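Acyl-[acyl-carrier-protein]--UDP-N-acetylglucosamine O-acyltransferase (Acinetobacter baumannii, PDB 4E6U) catalyses the transfer of an acyl chain from acyl carrier protein to UDP-N-acetylglucosamine, an early step in the synthesis of the lipid A part of lipopolysaccharide. Local coordinates at residues A[77-81]-A[82-86]; A[103-106]-A[107-111]; A[21-24]-A[25-28]; A[8-11]-A[12-16]. All coordinates share one frame; numbering follows the deposited sequence.

From the N terminus the four contacts follow in series, none enclosing or crossing another. Contact 4 (8-11 with 12-16) turns the chain into strand 15-16, and contact 3 (21-24 with 25-28) rounds the next-but-one bend, between strands 21-22 and 27-28. These two touch, the backbone of 8-11 pairing with I28, and together they form the N-terminal end of the left-handed parallel beta-helix. Contact 1 (77-81 with 82-86) and contact 2 (103-106 with 107-111) lie well away from that end. They close two loops that re-enter the neighbouring strands 85-88 and 110-113, where they pack on and probably hydrogen-bond to each other.

Contact 1 (A[77-81]-A[82-86]); sequences LKYKG and EETWL. With EDO (1,2-ethanediol), chain G.
The phenolic oxygen of Y79 joins two partners: it donates to the carbonyl oxygen of E82, with Y79 OH 2.6 Å from E82 O, and accepts a hydrogen bond from a water. E82 O lies at the edge of the tyrosine ring, near its plane, and is approached at a C=O...O angle of 141°. The same water donates to T84 OG1, 2.6 Å away, linking the two hydroxyls. T84 OG1 is further tied to G103 O, so the threonine joins this loop to the neighbouring one. Carried away from its own backbone N, the ring of Y79 stretches out over the turn, and the amide N of G81 sits over one ring face, offset toward the rim.

The carboxylate of E82 folds back the other way, sliding past the tyrosine with its plane turned 67° from the ring. A bend at chi2 (92°) brings E82 OE1 to 2.9 Å from K80 N, which meets it on the syn side. E82 OE2 instead takes a second water, which also donates to K78 O and accepts from K80 NZ. K80 NZ itself stays 4.0 Å from E82 OE2, beyond a salt bridge, and the water links the two groups.

At the start of the segment, L77 packs on L118 of the second subunit, and its backbone N binds a 1,2-ethanediol probably derived from the crystallisation liquor. The side chain of E82 rests on V105. The turn belongs to a loop that projects between strands 69-70 and 85-88, an interruption of the regular coils of the kind found in left-handed beta-helix acyltransferases.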
# COMPACT_ATOMS: atom_id res chain seq x y z
N LEU A 77 -3.36 -9.95 -17.95
CA LEU A 77 -3.92 -9.53 -19.24
C LEU A 77 -4.12 -10.71 -20.20
O LEU A 77 -4.86 -10.57 -21.17
CB LEU A 77 -3.10 -8.40 -19.89
CG LEU A 77 -3.24 -7.00 -19.25
CD1 LEU A 77 -2.20 -6.04 -19.84
CD2 LEU A 77 -4.65 -6.43 -19.39
N LYS A 78 -3.52 -11.86 -19.89
CA LYS A 78 -3.72 -13.07 -20.69
C LYS A 78 -5.09 -13.71 -20.45
O LYS A 78 -5.57 -14.48 -21.29
CB LYS A 78 -2.64 -14.11 -20.40
CG LYS A 78 -1.24 -13.70 -20.83
CD LYS A 78 -0.25 -14.81 -20.52
N TYR A 79 -5.71 -13.38 -19.32
CA TYR A 79 -6.99 -13.98 -18.96
C TYR A 79 -8.06 -13.65 -20.00
O TYR A 79 -8.20 -12.50 -20.41
CB TYR A 79 -7.42 -13.52 -17.56
CG TYR A 79 -8.73 -14.12 -17.13
CD1 TYR A 79 -8.80 -15.43 -16.67
CD2 TYR A 79 -9.90 -13.38 -17.18
CE1 TYR A 79 -10.01 -16.00 -16.28
CE2 TYR A 79 -11.12 -13.92 -16.79
CZ TYR A 79 -11.16 -15.23 -16.34
OH TYR A 79 -12.38 -15.75 -15.96
N LYS A 80 -8.79 -14.67 -20.44
CA LYS A 80 -9.82 -14.49 -21.48
C LYS A 80 -11.19 -15.06 -21.08
O LYS A 80 -11.89 -15.66 -21.90
CB LYS A 80 -9.37 -15.09 -22.82
CG LYS A 80 -8.06 -14.49 -23.38
CD LYS A 80 -7.75 -15.01 -24.80
CE LYS A 80 -7.59 -16.54 -24.88
NZ LYS A 80 -6.22 -17.03 -24.52
N GLY A 81 -11.56 -14.88 -19.82
CA GLY A 81 -12.90 -15.23 -19.36
C GLY A 81 -13.11 -16.70 -19.01
O GLY A 81 -14.24 -17.12 -18.79
N GLU A 82 -12.03 -17.47 -18.95
CA GLU A 82 -12.12 -18.89 -18.63
C GLU A 82 -12.61 -19.14 -17.20
O GLU A 82 -12.44 -18.30 -16.31
CB GLU A 82 -10.77 -19.58 -18.82
CG GLU A 82 -10.20 -19.49 -20.24
CD GLU A 82 -9.27 -18.29 -20.46
OE1 GLU A 82 -9.19 -17.37 -19.61
OE2 GLU A 82 -8.61 -18.25 -21.52
N GLU A 83 -13.20 -20.31 -16.98
CA GLU A 83 -13.67 -20.68 -15.65
C GLU A 83 -12.48 -21.03 -14.78
O GLU A 83 -11.77 -22.00 -15.03
CB GLU A 83 -14.63 -21.87 -15.72
CG GLU A 83 -15.21 -22.24 -14.37
CD GLU A 83 -16.21 -23.36 -14.46
OE1 GLU A 83 -15.86 -24.49 -14.06
OE2 GLU A 83 -17.33 -23.11 -14.94
N THR A 84 -12.26 -20.22 -13.73
CA THR A 84 -11.20 -20.51 -12.79
C THR A 84 -11.68 -20.17 -11.38
O THR A 84 -12.71 -19.53 -11.21
CB THR A 84 -9.90 -19.74 -13.07
OG1 THR A 84 -10.15 -18.36 -12.83
CG2 THR A 84 -9.44 -19.89 -14.54
N TRP A 85 -10.91 -20.61 -10.39
CA TRP A 85 -11.38 -20.73 -9.02
C TRP A 85 -10.43 -20.14 -7.99
O TRP A 85 -9.22 -19.95 -8.25
CB TRP A 85 -11.59 -22.22 -8.69
CG TRP A 85 -12.73 -22.80 -9.46
CD1 TRP A 85 -12.71 -23.27 -10.75
CD2 TRP A 85 -14.07 -22.96 -8.99
NE1 TRP A 85 -13.96 -23.71 -11.10
CE2 TRP A 85 -14.81 -23.54 -10.04
CE3 TRP A 85 -14.71 -22.69 -7.77
CZ2 TRP A 85 -16.18 -23.83 -9.92
CZ3 TRP A 85 -16.08 -22.98 -7.65
CH2 TRP A 85 -16.79 -23.54 -8.72
N LEU A 86 -11.00 -19.87 -6.83
CA LEU A 86 -10.28 -19.60 -5.60
C LEU A 86 -10.75 -20.59 -4.54
O LEU A 86 -11.95 -20.81 -4.40
CB LEU A 86 -10.51 -18.16 -5.10
CG LEU A 86 -10.04 -17.82 -3.67
CD1 LEU A 86 -8.52 -17.90 -3.57
CD2 LEU A 86 -10.50 -16.41 -3.29
C1 EDO G . -0.11 -6.74 -16.83
O1 EDO G . 1.28 -7.04 -16.95
C2 EDO G . -0.85 -7.97 -16.32
O2 EDO G . -0.75 -9.02 -17.30
O HOH W 1 -6.25 -17.04 -21.65
O HOH W 2 -11.74 -16.36 -13.17

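Contact 2 (A[103-106]-A[107-111]); sequences GTVQ and DNALT
This is a local loop contact, partly buried, that brings the chain round between strands 99-101 and 110-113 and is held mainly by the backbone. T104 and D107 are the ends of a type I beta turn, and the carbonyl oxygen of T104 accepts two amides from opposite faces of its plane. D107 N is 3.3 Å from T104 O, the longer of the two bonds, and A109 N is 2.8 Å from T104 O. Both donors stand well out of the carbonyl plane. With A109 N anchored there, a positive phi (61°) at A109 turns the chain on into strand 110-113.

Across the mouth of the loop, G103 packs closely against the returning chain, its CA 3.8 Å from L110 N. V105 CG1 and A109 CB make a loose apolar contact at 4.5 Å. On the outer side a water donates to V105 O and to D107 O, although it has more acceptors nearby than protons to give.

The polar side chains tie the loop to its surroundings. T104 OG1 bonds D128 OD2, and D107 OD2 meets H146 ND1, each reaching a residue further along the chain. T111 OG1 is shared between H101 O and D128 N, which anchors the start of the strand. The result is a tight loop protruding from a coil of the left-handed parallel beta-helix, with strand 110-113 resuming the regular rungs.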
# COMPACT_ATOMS: atom_id res chain seq x y z
N GLY A 103 -7.67 -18.02 -10.29
CA GLY A 103 -6.52 -18.46 -11.11
C GLY A 103 -6.63 -18.21 -12.60
O GLY A 103 -7.53 -17.53 -13.08
N THR A 104 -5.66 -18.77 -13.33
CA THR A 104 -5.65 -18.68 -14.79
C THR A 104 -5.50 -20.08 -15.37
O THR A 104 -4.90 -20.96 -14.75
CB THR A 104 -4.51 -17.80 -15.33
OG1 THR A 104 -3.24 -18.36 -14.94
CG2 THR A 104 -4.62 -16.36 -14.80
N VAL A 105 -6.03 -20.27 -16.58
CA VAL A 105 -5.95 -21.59 -17.21
C VAL A 105 -4.53 -21.97 -17.62
O VAL A 105 -4.22 -23.15 -17.71
CB VAL A 105 -6.93 -21.77 -18.38
CG1 VAL A 105 -8.37 -21.72 -17.87
CG2 VAL A 105 -6.67 -20.76 -19.50
N GLN A 106 -3.68 -20.97 -17.82
CA GLN A 106 -2.26 -21.20 -18.17
C GLN A 106 -1.49 -21.94 -17.09
O GLN A 106 -0.45 -22.55 -17.36
CB GLN A 106 -1.56 -19.88 -18.50
CG GLN A 106 -1.96 -19.26 -19.85
CD GLN A 106 -3.29 -18.52 -19.83
OE1 GLN A 106 -3.91 -18.34 -18.77
NE2 GLN A 106 -3.74 -18.07 -20.99
N ASP A 107 -1.98 -21.88 -15.85
CA ASP A 107 -1.39 -22.62 -14.75
C ASP A 107 -2.28 -23.82 -14.41
O ASP A 107 -2.25 -24.83 -15.12
CB ASP A 107 -1.15 -21.67 -13.56
CG ASP A 107 -0.21 -22.23 -12.51
OD1 ASP A 107 -0.08 -23.47 -12.37
OD2 ASP A 107 0.41 -21.42 -11.77
N ASN A 108 -3.11 -23.71 -13.38
CA ASN A 108 -3.99 -24.81 -12.96
C ASN A 108 -5.40 -24.30 -12.60
O ASN A 108 -6.16 -24.99 -11.91
CB ASN A 108 -3.36 -25.55 -11.78
CG ASN A 108 -4.07 -26.87 -11.44
OD1 ASN A 108 -4.51 -27.60 -12.33
ND2 ASN A 108 -4.17 -27.17 -10.15
N ALA A 109 -5.71 -23.08 -13.04
CA ALA A 109 -7.07 -22.52 -12.89
C ALA A 109 -7.49 -22.40 -11.43
O ALA A 109 -8.67 -22.45 -11.11
CB ALA A 109 -8.08 -23.35 -13.71
N LEU A 110 -6.52 -22.20 -10.54
CA LEU A 110 -6.81 -22.24 -9.11
C LEU A 110 -5.83 -21.42 -8.29
O LEU A 110 -4.61 -21.61 -8.36
CB LEU A 110 -6.81 -23.70 -8.60
CG LEU A 110 -7.04 -23.91 -7.10
CD1 LEU A 110 -8.45 -23.51 -6.72
CD2 LEU A 110 -6.77 -25.38 -6.74
N THR A 111 -6.37 -20.49 -7.52
CA THR A 111 -5.64 -19.87 -6.44
C THR A 111 -6.07 -20.57 -5.17
O THR A 111 -7.27 -20.80 -5.00
CB THR A 111 -6.01 -18.40 -6.35
OG1 THR A 111 -5.79 -17.78 -7.62
CG2 THR A 111 -5.22 -17.69 -5.26
O HOH W 3 -1.99 -25.34 -17.89

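Contact 3 (A[21-24]-A[25-28]); sequences VIAS and DVQI
S24 and D25 form the tip of a type II beta turn from A23 to V26, one of the corners of the left-handed parallel beta-helix, where strand 21-22 bends into strand 27-28. D25 occupies the third position with a positive phi (54°). No direct hydrogen bond spans the two halves, so the corner is held by packing inside it and by neighbouring coils. The backbone of A23 pairs with I40 and that of S24 with G43.

V26 fills the inside of the bend. Its CG2 branch lies 3.4 Å from A23 O, while CG1, anti to the backbone N (chi1 167°), faces the isoleucine of the incoming strand. There I22 CG2 is 3.6 Å from V26 CB, the two side chains crossing at about a right angle. Both residues also rest on I40, one coil further on, which continues the apolar core of the helix.

At the outer tip, a water between S24 OG and D25 OD2 is a tentative bridge, since both residues were modelled in two conformers. Deeper in, the two strands make a loose contact, I22 CD1 lying 4.3 Å from I28 CD1.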
# COMPACT_ATOMS: atom_id res chain seq x y z
N VAL A 21 -24.01 -21.76 -2.18
CA VAL A 21 -24.37 -22.75 -1.17
C VAL A 21 -23.75 -22.32 0.15
O VAL A 21 -22.54 -22.12 0.23
CB VAL A 21 -23.88 -24.16 -1.55
CG1 VAL A 21 -24.16 -25.15 -0.41
CG2 VAL A 21 -24.53 -24.65 -2.85
N ILE A 22 -24.60 -22.16 1.15
CA ILE A 22 -24.21 -21.59 2.42
C ILE A 22 -24.42 -22.64 3.50
O ILE A 22 -25.53 -23.15 3.66
CB ILE A 22 -25.07 -20.35 2.76
CG1 ILE A 22 -25.13 -19.34 1.58
CG2 ILE A 22 -24.59 -19.67 4.04
CD1 ILE A 22 -23.79 -18.75 1.20
N ALA A 23 -23.37 -22.96 4.24
CA ALA A 23 -23.45 -23.96 5.29
C ALA A 23 -24.09 -23.40 6.55
O ALA A 23 -24.46 -22.22 6.62
CB ALA A 23 -22.06 -24.51 5.60
N SER A 24 -24.22 -24.28 7.54
CA SER A 24 -24.76 -23.90 8.83
C SER A 24 -23.92 -22.86 9.56
O SER A 24 -22.69 -22.79 9.41
CB SER A 24 -24.91 -25.13 9.73
OG SER A 24 -23.65 -25.72 10.01
N ASP A 25 -24.63 -22.06 10.35
CA ASP A 25 -24.08 -21.04 11.22
C ASP A 25 -23.16 -20.02 10.53
O ASP A 25 -22.26 -19.46 11.15
CB ASP A 25 -23.47 -21.60 12.53
CG ASP A 25 -24.32 -22.66 13.19
OD1 ASP A 25 -25.45 -22.36 13.61
OD2 ASP A 25 -23.82 -23.80 13.30
N VAL A 26 -23.40 -19.79 9.24
CA VAL A 26 -22.66 -18.75 8.51
C VAL A 26 -23.29 -17.40 8.80
O VAL A 26 -24.52 -17.25 8.80
CB VAL A 26 -22.65 -19.05 7.01
CG1 VAL A 26 -22.17 -17.83 6.19
CG2 VAL A 26 -21.73 -20.25 6.75
N GLN A 27 -22.44 -16.41 9.04
CA GLN A 27 -22.86 -15.03 9.24
C GLN A 27 -22.43 -14.22 8.04
O GLN A 27 -21.29 -14.35 7.58
CB GLN A 27 -22.24 -14.45 10.49
CG GLN A 27 -22.69 -15.12 11.77
CD GLN A 27 -21.85 -14.66 12.94
OE1 GLN A 27 -20.91 -15.35 13.36
NE2 GLN A 27 -22.12 -13.47 13.41
N ILE A 28 -23.33 -13.39 7.55
CA ILE A 28 -23.04 -12.50 6.43
C ILE A 28 -23.65 -11.16 6.78
O ILE A 28 -24.86 -11.07 6.98
CB ILE A 28 -23.61 -13.03 5.09
CG1 ILE A 28 -23.02 -14.41 4.75
CG2 ILE A 28 -23.37 -12.02 3.94
CD1 ILE A 28 -23.59 -15.07 3.50
O HOH W 4 -22.14 -25.65 12.34

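Contact 4 (A[8-11]-A[12-16]); sequences DLIH and STAII
The imidazole of H11 is met at its ND1 edge by T13, whose CB lies in the ring plane and whose hydroxyl is near it. H11 ND1 is 2.8 Å from T13 OG1, a hydrogen bond that could run in either direction. The same nitrogen lies 3.2 Å from T13 N, which approaches tilted 30° out of the ring plane. The two readings depend on one another: if ND1 accepts from T13 N, it cannot also donate to T13 OG1. Beside these bonds T13 CG2 packs at 3.6 Å from H11 CE1, so that side chain and backbone of the threonine would together limit rotation of the ring. A chi1 of -162° swings the ring away from the H11 backbone N, toward T13.

These residues form a type I beta turn from H11 to A14, the first corner of the left-handed parallel beta-helix. The closing bond has A14 N 3.0 Å from H11 O. The side chains of H11 and T13 both touch P30 in the next coil, and T13 OG1 also meets Y31 N. The corner lies at the trimer interface too: T13 O accepts from Y31 OH of the second subunit, while H11 packs on I15 of the third.

Inside the turn the side chains are apolar. I10 CG2 touches I16 CD1 at 3.8 Å, the isoleucines crossing at about a right angle, and A14 CB lies nearby; all three rest on I28. Where the modelled chain begins, D8 forms an Asx turn: its OD2 accepts I10 N at 3.1 Å, a nearly straight bond (162°) reaching the carboxylate from above its plane.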
# COMPACT_ATOMS: atom_id res chain seq x y z
N ASP A 8 -30.81 -11.68 12.67
CA ASP A 8 -30.52 -12.88 11.83
C ASP A 8 -29.05 -12.93 11.40
O ASP A 8 -28.39 -11.90 11.24
CB ASP A 8 -31.43 -12.92 10.61
CG ASP A 8 -31.41 -14.27 9.92
OD1 ASP A 8 -32.08 -15.20 10.42
OD2 ASP A 8 -30.71 -14.40 8.88
N LEU A 9 -28.55 -14.14 11.21
CA LEU A 9 -27.14 -14.33 10.89
C LEU A 9 -26.77 -13.79 9.52
O LEU A 9 -25.62 -13.41 9.33
CB LEU A 9 -26.77 -15.81 10.98
CG LEU A 9 -26.84 -16.53 12.34
CD1 LEU A 9 -26.15 -17.88 12.25
CD2 LEU A 9 -26.22 -15.70 13.43
N ILE A 10 -27.72 -13.77 8.59
CA ILE A 10 -27.49 -13.22 7.24
C ILE A 10 -28.36 -11.99 7.10
O ILE A 10 -29.59 -12.07 7.16
CB ILE A 10 -27.78 -14.27 6.13
CG1 ILE A 10 -26.78 -15.42 6.27
CG2 ILE A 10 -27.74 -13.64 4.73
CD1 ILE A 10 -26.96 -16.55 5.28
N HIS A 11 -27.73 -10.84 6.93
CA HIS A 11 -28.46 -9.58 6.84
C HIS A 11 -29.30 -9.54 5.56
O HIS A 11 -28.88 -10.04 4.51
CB HIS A 11 -27.51 -8.40 6.89
CG HIS A 11 -28.21 -7.13 7.22
ND1 HIS A 11 -28.71 -6.28 6.26
CD2 HIS A 11 -28.56 -6.60 8.42
CE1 HIS A 11 -29.32 -5.27 6.85
NE2 HIS A 11 -29.24 -5.44 8.16
N SER A 12 -30.49 -8.95 5.66
CA SER A 12 -31.42 -8.92 4.53
C SER A 12 -30.91 -8.14 3.32
O SER A 12 -31.43 -8.32 2.22
CB SER A 12 -32.76 -8.34 4.95
OG SER A 12 -32.59 -6.99 5.36
N THR A 13 -29.88 -7.31 3.51
CA THR A 13 -29.32 -6.51 2.40
C THR A 13 -28.15 -7.24 1.71
O THR A 13 -27.59 -6.75 0.72
CB THR A 13 -28.82 -5.15 2.88
OG1 THR A 13 -27.77 -5.34 3.83
CG2 THR A 13 -29.96 -4.31 3.45
N ALA A 14 -27.75 -8.40 2.22
CA ALA A 14 -26.80 -9.20 1.45
C ALA A 14 -27.50 -9.64 0.16
O ALA A 14 -28.74 -9.84 0.12
CB ALA A 14 -26.36 -10.40 2.24
N ILE A 15 -26.73 -9.80 -0.91
CA ILE A 15 -27.27 -10.30 -2.17
C ILE A 15 -26.52 -11.56 -2.50
O ILE A 15 -25.30 -11.54 -2.68
CB ILE A 15 -27.14 -9.26 -3.30
CG1 ILE A 15 -27.88 -7.99 -2.91
CG2 ILE A 15 -27.73 -9.84 -4.61
CD1 ILE A 15 -27.69 -6.81 -3.89
N ILE A 16 -27.25 -12.67 -2.57
CA ILE A 16 -26.67 -14.01 -2.64
C ILE A 16 -27.13 -14.71 -3.91
O ILE A 16 -28.34 -14.95 -4.07
CB ILE A 16 -27.02 -14.84 -1.38
CG1 ILE A 16 -26.53 -14.11 -0.12
CG2 ILE A 16 -26.44 -16.26 -1.51
CD1 ILE A 16 -26.96 -14.75 1.21